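Local coordinates for putative oxidoreductase molybdopterin-binding subunit (Sulfolobus tokodaii, PDB 4ZOH), which probably serves as the molybdenum-cofactor subunit of an oxidoreductase in the aldehyde oxidase and xanthine dehydrogenase family, holding pterin cytosine dinucleotide, at residues 90-95 / 245-250; 351-356 / 691-696. One frame throughout, in Å; residues are numbered along the deposited sequence.

Contact 1 (90-95 / 245-250)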
ATOM      1  N   GLU A  90      -5.101  -3.432 -21.168  1.00 23.23           N
ATOM      2  CA  GLU A  90      -4.079  -3.266 -22.187  1.00 23.65           C
ATOM      3  C   GLU A  90      -3.173  -4.445 -22.227  1.00 22.94           C
ATOM      4  O   GLU A  90      -2.755  -4.845 -23.316  1.00 24.46           O
ATOM      5  CB  GLU A  90      -3.281  -1.972 -21.984  1.00 26.08           C
ATOM      6  CG  GLU A  90      -4.185  -0.749 -22.174  1.00 32.16           C
ATOM      7  CD  GLU A  90      -3.444   0.584 -22.100  1.00 40.64           C
ATOM      8  OE1 GLU A  90      -2.197   0.554 -22.015  1.00 47.59           O
ATOM      9  OE2 GLU A  90      -4.083   1.662 -22.117  1.00 39.61           O
ATOM     10  N   ALA A  91      -2.928  -5.066 -21.070  1.00 22.56           N
ATOM     11  CA  ALA A  91      -2.174  -6.332 -21.028  1.00 23.80           C
ATOM     12  C   ALA A  91      -2.837  -7.386 -21.916  1.00 26.96           C
ATOM     13  O   ALA A  91      -2.148  -8.115 -22.671  1.00 22.61           O
ATOM     14  CB  ALA A  91      -1.955  -6.856 -19.608  1.00 20.91           C
ATOM     15  N   TYR A  92      -4.176  -7.464 -21.864  1.00 28.07           N
ATOM     16  CA  TYR A  92      -4.823  -8.522 -22.632  1.00 28.76           C
ATOM     17  C   TYR A  92      -4.910  -8.154 -24.114  1.00 26.66           C
ATOM     18  O   TYR A  92      -4.854  -9.040 -24.933  1.00 28.58           O
ATOM     19  CB  TYR A  92      -6.117  -9.033 -21.985  1.00 28.86           C
ATOM     20  CG  TYR A  92      -5.783 -10.015 -20.825  1.00 31.50           C
ATOM     21  CD1 TYR A  92      -5.463  -9.508 -19.526  1.00 33.07           C
ATOM     22  CD2 TYR A  92      -5.762 -11.424 -20.998  1.00 33.90           C
ATOM     23  CE1 TYR A  92      -5.155 -10.345 -18.444  1.00 31.92           C
ATOM     24  CE2 TYR A  92      -5.431 -12.295 -19.907  1.00 34.40           C
ATOM     25  CZ  TYR A  92      -5.136 -11.732 -18.619  1.00 35.10           C
ATOM     26  OH  TYR A  92      -4.808 -12.463 -17.477  1.00 30.97           O
ATOM     27  N   ASP A  93      -4.979  -6.864 -24.439  1.00 25.96           N
ATOM     28  CA  ASP A  93      -4.774  -6.410 -25.824  1.00 31.33           C
ATOM     29  C   ASP A  93      -3.409  -6.882 -26.296  1.00 32.01           C
ATOM     30  O   ASP A  93      -3.319  -7.520 -27.329  1.00 33.33           O
ATOM     31  CB  ASP A  93      -4.841  -4.882 -25.957  1.00 27.80           C
ATOM     32  CG  ASP A  93      -6.138  -4.353 -25.617  1.00 32.27           C
ATOM     33  OD1 ASP A  93      -7.112  -5.125 -25.704  1.00 33.48           O
ATOM     34  OD2 ASP A  93      -6.211  -3.138 -25.261  1.00 34.15           O
ATOM     35  N   LEU A  94      -2.356  -6.600 -25.509  1.00 29.56           N
ATOM     36  CA  LEU A  94      -1.006  -6.972 -25.886  1.00 25.48           C
ATOM     37  C   LEU A  94      -0.801  -8.461 -26.072  1.00 29.91           C
ATOM     38  O   LEU A  94       0.023  -8.864 -26.892  1.00 30.92           O
ATOM     39  CB  LEU A  94      -0.011  -6.401 -24.884  1.00 27.37           C
ATOM     40  CG  LEU A  94       1.488  -6.494 -25.176  1.00 29.13           C
ATOM     41  CD1 LEU A  94       1.877  -5.836 -26.495  1.00 29.71           C
ATOM     42  CD2 LEU A  94       2.177  -5.798 -24.030  1.00 27.25           C
ATOM     43  N   ILE A  95      -1.536  -9.295 -25.310  1.00 31.28           N
ATOM     44  CA  ILE A  95      -1.473 -10.757 -25.476  1.00 28.76           C
ATOM     45  C   ILE A  95      -1.708 -11.123 -26.982  1.00 28.23           C
ATOM     46  O   ILE A  95      -1.007 -11.946 -27.543  1.00 31.29           O
ATOM     47  CB  ILE A  95      -2.516 -11.512 -24.587  1.00 29.56           C
ATOM     48  CG1 ILE A  95      -2.131 -11.527 -23.100  1.00 29.98           C
ATOM     49  CG2 ILE A  95      -2.705 -12.966 -25.080  1.00 28.36           C
ATOM     50  CD1 ILE A  95      -1.055 -12.520 -22.729  1.00 34.00           C
ATOM     51  N   ARG A 245     -10.299 -16.312 -14.748  1.00 22.34           N
ATOM     52  CA  ARG A 245     -10.762 -17.616 -14.180  1.00 21.47           C
ATOM     53  C   ARG A 245     -10.585 -18.733 -15.260  1.00 20.47           C
ATOM     54  O   ARG A 245     -10.282 -19.871 -14.921  1.00 21.64           O
ATOM     55  CB  ARG A 245     -12.253 -17.518 -13.710  1.00 19.66           C
ATOM     56  CG  ARG A 245     -12.893 -18.841 -13.281  1.00 18.18           C
ATOM     57  CD  ARG A 245     -12.136 -19.553 -12.167  1.00 17.88           C
ATOM     58  NE  ARG A 245     -12.233 -18.669 -11.014  1.00 17.63           N
ATOM     59  CZ  ARG A 245     -11.892 -18.961  -9.764  1.00 20.17           C
ATOM     60  NH1 ARG A 245     -11.303 -20.133  -9.479  1.00 17.18           N
ATOM     61  NH2 ARG A 245     -12.081 -18.034  -8.801  1.00 17.63           N
ATOM     62  N   THR A 246     -10.796 -18.405 -16.533  1.00 21.45           N
ATOM     63  CA  THR A 246     -10.431 -19.370 -17.640  1.00 21.85           C
ATOM     64  C   THR A 246      -8.983 -19.853 -17.495  1.00 19.97           C
ATOM     65  O   THR A 246      -8.710 -21.073 -17.430  1.00 21.13           O
ATOM     66  CB  THR A 246     -10.749 -18.831 -19.034  1.00 22.00           C
ATOM     67  OG1 THR A 246     -12.141 -18.502 -19.074  1.00 20.63           O
ATOM     68  CG2 THR A 246     -10.433 -19.846 -20.160  1.00 21.82           C
ATOM     69  N   GLU A 247      -8.063 -18.913 -17.329  1.00 19.79           N
ATOM     70  CA  GLU A 247      -6.681 -19.281 -17.059  1.00 18.84           C
ATOM     71  C   GLU A 247      -6.543 -20.197 -15.865  1.00 18.76           C
ATOM     72  O   GLU A 247      -5.783 -21.204 -15.901  1.00 19.15           O
ATOM     73  CB  GLU A 247      -5.836 -18.000 -16.811  1.00 19.30           C
ATOM     74  CG  GLU A 247      -5.575 -17.224 -18.115  1.00 22.48           C
ATOM     75  CD  GLU A 247      -4.622 -16.080 -17.838  1.00 24.34           C
ATOM     76  OE1 GLU A 247      -3.383 -16.285 -17.791  1.00 24.89           O
ATOM     77  OE2 GLU A 247      -5.147 -14.994 -17.631  1.00 23.31           O
ATOM     78  N   GLU A 248      -7.234 -19.833 -14.764  1.00 18.67           N
ATOM     79  CA  GLU A 248      -7.071 -20.579 -13.540  1.00 19.37           C
ATOM     80  C   GLU A 248      -7.509 -22.036 -13.846  1.00 19.81           C
ATOM     81  O   GLU A 248      -6.792 -22.949 -13.565  1.00 21.53           O
ATOM     82  CB  GLU A 248      -7.950 -19.960 -12.394  1.00 18.44           C
ATOM     83  CG  GLU A 248      -7.560 -20.512 -11.038  1.00 18.17           C
ATOM     84  CD  GLU A 248      -6.266 -19.950 -10.460  1.00 20.31           C
ATOM     85  OE1 GLU A 248      -6.087 -20.158  -9.235  1.00 21.85           O
ATOM     86  OE2 GLU A 248      -5.409 -19.291 -11.200  1.00 21.92           O
ATOM     87  N   PHE A 249      -8.669 -22.220 -14.480  1.00 19.08           N
ATOM     88  CA  PHE A 249      -9.184 -23.576 -14.724  1.00 21.22           C
ATOM     89  C   PHE A 249      -8.214 -24.419 -15.516  1.00 22.58           C
ATOM     90  O   PHE A 249      -8.017 -25.553 -15.188  1.00 18.56           O
ATOM     91  CB  PHE A 249     -10.541 -23.537 -15.472  1.00 19.34           C
ATOM     92  CG  PHE A 249     -11.711 -23.449 -14.543  1.00 20.65           C
ATOM     93  CD1 PHE A 249     -11.967 -24.505 -13.657  1.00 21.83           C
ATOM     94  CD2 PHE A 249     -12.547 -22.319 -14.539  1.00 18.30           C
ATOM     95  CE1 PHE A 249     -13.025 -24.460 -12.764  1.00 23.61           C
ATOM     96  CE2 PHE A 249     -13.626 -22.276 -13.672  1.00 24.09           C
ATOM     97  CZ  PHE A 249     -13.876 -23.334 -12.783  1.00 23.69           C
ATOM     98  N   ILE A 250      -7.576 -23.796 -16.515  1.00 24.26           N
ATOM     99  CA  ILE A 250      -6.693 -24.467 -17.439  1.00 25.06           C
ATOM    100  C   ILE A 250      -5.298 -24.765 -16.854  1.00 28.38           C
ATOM    101  O   ILE A 250      -4.607 -25.718 -17.264  1.00 28.94           O
ATOM    102  CB  ILE A 250      -6.761 -23.584 -18.682  1.00 26.42           C
ATOM    103  CG1 ILE A 250      -7.874 -24.086 -19.575  1.00 21.23           C
ATOM    104  CG2 ILE A 250      -5.449 -23.253 -19.319  1.00 25.99           C
ATOM    105  CD1 ILE A 250      -8.306 -23.025 -20.543  1.00 35.33           C
TER
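Tyr92 and Glu247 each carry CG anti to their own carbonyl carbon (chi1 -79° and -73°), and this sends the two side chains toward each other from opposite directions. Beyond CG the glutamate runs extended; together the two side chains bridge helices 88-95 and 245-251, Tyr92 as the longer arm and Glu247 as the shorter, across 12.3 Å between their CA atoms. Tyr92 OH donates to Glu247 OE2 at 2.6 Å. OE2 lies in the plane of the phenol ring, beyond its edge, and receives the bond on its syn lone pair; the ring and carboxylate planes are 72° apart. Only this pair touches, which makes the contact a polar bridge between helices rather than ridges-into-grooves packing. Phe33 and Ala35 of strand 32-38 pack on the tyrosine side chain, and an aromatic side chain of another protein chain meets its ring. Arg38 of the same strand holds Glu247 OE1 in a salt bridge, while OE2 also accepts Thr244 N just ahead of helix 245-251, as the glutamate does in a capping box. Three donors thus fix the rotation of a carboxylate on a buried residue, and its likely negative charge, balanced by Arg38, is consistent with the short phenol bond.

Contact 2 (351-356 / 691-696); sequences ADELGI and KKRITK
Glu353 OE1 and Arg693 NH2 face each other at 3.6 Å, a long salt bridge with no direct hydrogen bond. OE1 sits at the guanidinium edge, near its plane, but the carboxylate plane is turned 77° from that of the guanidinium, so the two groups do not form the flat, two-pronged pairing. One water joins them: it donates to Glu353 OE1 at 3.2 Å and accepts weakly from Arg693 NH2 at 3.3 Å. Both chains reach this point by a bend. Glu353 turns at chi2 (69°), whereas Arg693 runs straight through chi2 before kinking at chi3 (-85°), and the two side chains cross at about a right angle. The glutamate belongs to the last turn of helix 336-353, which ends in a Schellman motif: Ile356 N closes the 6-to-1 bond to Ala351 O at 2.9 Å, and Gly355 takes the left-handed backbone conformation. Across the contact, segment 691-696 is an irregular loop after helix 673-688. The firmer partner of the arginine lies on strand 149-161, where Asp153 OD1 binds Arg693 NH1, and Ile151 of the same strand touches both Glu353 and Arg693. Farther out, Glu687 of helix 673-688 packs on the arginine and accepts Ile694 N, while Arg345 of helix 336-353 donates to Ile694 O. Asp352 OD1, one residue before the glutamate, takes Gln688 NE2. Glu353 is exposed and also touches a crystal neighbour, which may influence where its carboxylate rests.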
ATOM      1  N   ALA A 351     -20.003 -56.453  -0.113  1.00 37.38           N
ATOM      2  CA  ALA A 351     -21.321 -56.457   0.592  1.00 37.38           C
ATOM      3  C   ALA A 351     -22.455 -56.734  -0.379  1.00 32.58           C
ATOM      4  O   ALA A 351     -23.188 -57.698  -0.189  1.00 40.14           O
ATOM      5  CB  ALA A 351     -21.557 -55.180   1.435  1.00 29.97           C
ATOM      6  N   ASP A 352     -22.511 -55.989  -1.467  1.00 32.31           N
ATOM      7  CA  ASP A 352     -23.462 -56.207  -2.516  1.00 32.73           C
ATOM      8  C   ASP A 352     -23.353 -57.529  -3.259  1.00 43.61           C
ATOM      9  O   ASP A 352     -24.371 -58.053  -3.761  1.00 40.53           O
ATOM     10  CB  ASP A 352     -23.374 -55.082  -3.540  1.00 38.13           C
ATOM     11  CG  ASP A 352     -24.096 -53.790  -3.067  1.00 43.38           C
ATOM     12  OD1 ASP A 352     -24.638 -53.802  -1.931  1.00 39.22           O
ATOM     13  OD2 ASP A 352     -24.154 -52.789  -3.841  1.00 45.79           O
ATOM     14  N   GLU A 353     -22.127 -58.039  -3.412  1.00 45.07           N
ATOM     15  CA  GLU A 353     -21.931 -59.319  -4.088  1.00 43.93           C
ATOM     16  C   GLU A 353     -22.309 -60.477  -3.134  1.00 41.02           C
ATOM     17  O   GLU A 353     -22.905 -61.412  -3.550  1.00 37.83           O
ATOM     18  CB  GLU A 353     -20.506 -59.443  -4.637  1.00 46.47           C
ATOM     19  CG  GLU A 353     -20.349 -60.495  -5.716  1.00 52.57           C
ATOM     20  CD  GLU A 353     -21.048 -60.126  -6.996  1.00 59.20           C
ATOM     21  OE1 GLU A 353     -21.338 -58.921  -7.153  1.00 70.19           O
ATOM     22  OE2 GLU A 353     -21.322 -61.032  -7.840  1.00 64.53           O
ATOM     23  N   LEU A 354     -22.011 -60.369  -1.845  1.00 38.81           N
ATOM     24  CA  LEU A 354     -22.350 -61.389  -0.907  1.00 38.22           C
ATOM     25  C   LEU A 354     -23.698 -61.217  -0.172  1.00 41.16           C
ATOM     26  O   LEU A 354     -23.907 -61.911   0.824  1.00 48.30           O
ATOM     27  CB  LEU A 354     -21.232 -61.499   0.129  1.00 39.06           C
ATOM     28  CG  LEU A 354     -19.766 -61.627  -0.362  1.00 40.89           C
ATOM     29  CD1 LEU A 354     -18.939 -61.936   0.851  1.00 37.30           C
ATOM     30  CD2 LEU A 354     -19.584 -62.691  -1.446  1.00 41.25           C
ATOM     31  N   GLY A 355     -24.584 -60.308  -0.605  1.00 41.85           N
ATOM     32  CA  GLY A 355     -25.823 -59.948   0.154  1.00 35.59           C
ATOM     33  C   GLY A 355     -25.597 -59.663   1.636  1.00 42.81           C
ATOM     34  O   GLY A 355     -26.410 -60.043   2.478  1.00 44.02           O
ATOM     35  N   ILE A 356     -24.466 -59.051   1.991  1.00 42.45           N
ATOM     36  CA  ILE A 356     -24.265 -58.625   3.379  1.00 39.56           C
ATOM     37  C   ILE A 356     -24.719 -57.149   3.470  1.00 43.55           C
ATOM     38  O   ILE A 356     -24.646 -56.364   2.487  1.00 41.21           O
ATOM     39  CB  ILE A 356     -22.807 -58.814   3.903  1.00 41.33           C
ATOM     40  CG1 ILE A 356     -22.252 -60.235   3.610  1.00 53.15           C
ATOM     41  CG2 ILE A 356     -22.662 -58.520   5.409  1.00 37.37           C
ATOM     42  CD1 ILE A 356     -23.167 -61.391   3.974  1.00 52.91           C
ATOM     43  N   LYS A 691     -29.565 -50.435  -9.471  1.00 55.20           N
ATOM     44  CA  LYS A 691     -28.530 -50.764  -8.573  1.00 55.33           C
ATOM     45  C   LYS A 691     -27.701 -51.517  -9.638  1.00 59.21           C
ATOM     46  O   LYS A 691     -28.026 -52.641 -10.024  1.00 54.00           O
ATOM     47  CB  LYS A 691     -29.074 -51.670  -7.456  1.00 62.94           C
ATOM     48  CG  LYS A 691     -30.586 -51.939  -7.512  1.00 67.16           C
ATOM     49  CD  LYS A 691     -31.100 -52.670  -6.284  1.00 74.18           C
ATOM     50  CE  LYS A 691     -31.957 -51.760  -5.417  1.00 81.78           C
ATOM     51  NZ  LYS A 691     -31.770 -52.062  -3.960  1.00 86.50           N
ATOM     52  N   LYS A 692     -26.759 -50.785 -10.247  1.00 59.35           N
ATOM     53  CA  LYS A 692     -25.647 -51.338 -10.987  1.00 56.93           C
ATOM     54  C   LYS A 692     -24.425 -50.871 -10.234  1.00 51.09           C
ATOM     55  O   LYS A 692     -24.491 -49.958  -9.399  1.00 53.44           O
ATOM     56  CB  LYS A 692     -25.520 -50.789 -12.408  1.00 56.78           C
ATOM     57  CG  LYS A 692     -26.764 -50.276 -13.100  1.00 60.24           C
ATOM     58  CD  LYS A 692     -26.336 -49.711 -14.460  1.00 64.06           C
ATOM     59  CE  LYS A 692     -26.042 -48.210 -14.394  1.00 65.92           C
ATOM     60  NZ  LYS A 692     -26.049 -47.468 -15.699  1.00 57.72           N
ATOM     61  N   ARG A 693     -23.290 -51.473 -10.558  1.00 42.48           N
ATOM     62  CA  ARG A 693     -22.058 -51.074  -9.971  1.00 38.72           C
ATOM     63  C   ARG A 693     -21.669 -49.678 -10.499  1.00 34.07           C
ATOM     64  O   ARG A 693     -21.774 -49.392 -11.690  1.00 35.58           O
ATOM     65  CB  ARG A 693     -20.973 -52.110 -10.264  1.00 38.08           C
ATOM     66  CG  ARG A 693     -19.846 -52.039  -9.239  1.00 38.11           C
ATOM     67  CD  ARG A 693     -18.833 -53.112  -9.536  1.00 40.36           C
ATOM     68  NE  ARG A 693     -19.190 -54.401  -8.953  1.00 39.15           N
ATOM     69  CZ  ARG A 693     -18.550 -55.537  -9.199  1.00 41.82           C
ATOM     70  NH1 ARG A 693     -17.485 -55.582 -10.000  1.00 38.28           N
ATOM     71  NH2 ARG A 693     -18.952 -56.633  -8.611  1.00 45.90           N
ATOM     72  N   ILE A 694     -21.292 -48.792  -9.604  1.00 33.09           N
ATOM     73  CA  ILE A 694     -20.711 -47.474 -10.045  1.00 32.98           C
ATOM     74  C   ILE A 694     -19.165 -47.533 -10.006  1.00 28.71           C
ATOM     75  O   ILE A 694     -18.583 -47.832  -8.943  1.00 27.97           O
ATOM     76  CB  ILE A 694     -21.217 -46.339  -9.136  1.00 30.31           C
ATOM     77  CG1 ILE A 694     -22.747 -46.245  -9.276  1.00 30.50           C
ATOM     78  CG2 ILE A 694     -20.514 -44.986  -9.452  1.00 26.03           C
ATOM     79  CD1 ILE A 694     -23.353 -45.271  -8.287  1.00 25.85           C
ATOM     80  N   THR A 695     -18.531 -47.305 -11.154  1.00 30.89           N
ATOM     81  CA  THR A 695     -17.071 -47.504 -11.289  1.00 33.38           C
ATOM     82  C   THR A 695     -16.366 -46.177 -11.535  1.00 33.77           C
ATOM     83  O   THR A 695     -15.160 -46.083 -11.381  1.00 35.97           O
ATOM     84  CB  THR A 695     -16.687 -48.474 -12.462  1.00 30.37           C
ATOM     85  OG1 THR A 695     -17.313 -48.028 -13.658  1.00 30.57           O
ATOM     86  CG2 THR A 695     -17.115 -49.923 -12.199  1.00 31.91           C
ATOM     87  N   LYS A 696     -17.118 -45.149 -11.910  1.00 30.01           N
ATOM     88  CA  LYS A 696     -16.512 -43.843 -12.198  1.00 33.78           C
ATOM     89  C   LYS A 696     -17.367 -42.659 -11.712  1.00 30.90           C
ATOM     90  O   LYS A 696     -18.562 -42.823 -11.515  1.00 27.82           O
ATOM     91  CB  LYS A 696     -16.233 -43.731 -13.692  1.00 32.86           C
ATOM     92  CG  LYS A 696     -17.443 -43.927 -14.571  1.00 38.70           C
ATOM     93  CD  LYS A 696     -17.335 -43.110 -15.870  1.00 44.22           C
ATOM     94  CE  LYS A 696     -17.170 -43.958 -17.116  1.00 53.19           C
ATOM     95  NZ  LYS A 696     -18.394 -44.733 -17.463  1.00 56.28           N
TER
HETATM   96  O   HOH W   1     -20.935 -56.005  -6.014  1.00 44.38           O

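In the fold
From the N terminus, the chain first lays down helix 88-95 in the hammerhead domain, then runs through 149 residues of mixed helix and strand before contact 1 closes that loop at helix 245-251. It next builds helix 336-353, whose end opens contact 2; a much longer loop of 334 residues closes only at 691-696, near the C terminus. The two loops follow in series, neither nesting nor crossing. Their centres lie 45 Å apart and their nearest atoms about 19 Å. Contact 1 ties the hammerhead domain to the first molybdopterin cofactor-binding domain, and contact 2 joins that domain to the loop after helix 673-688.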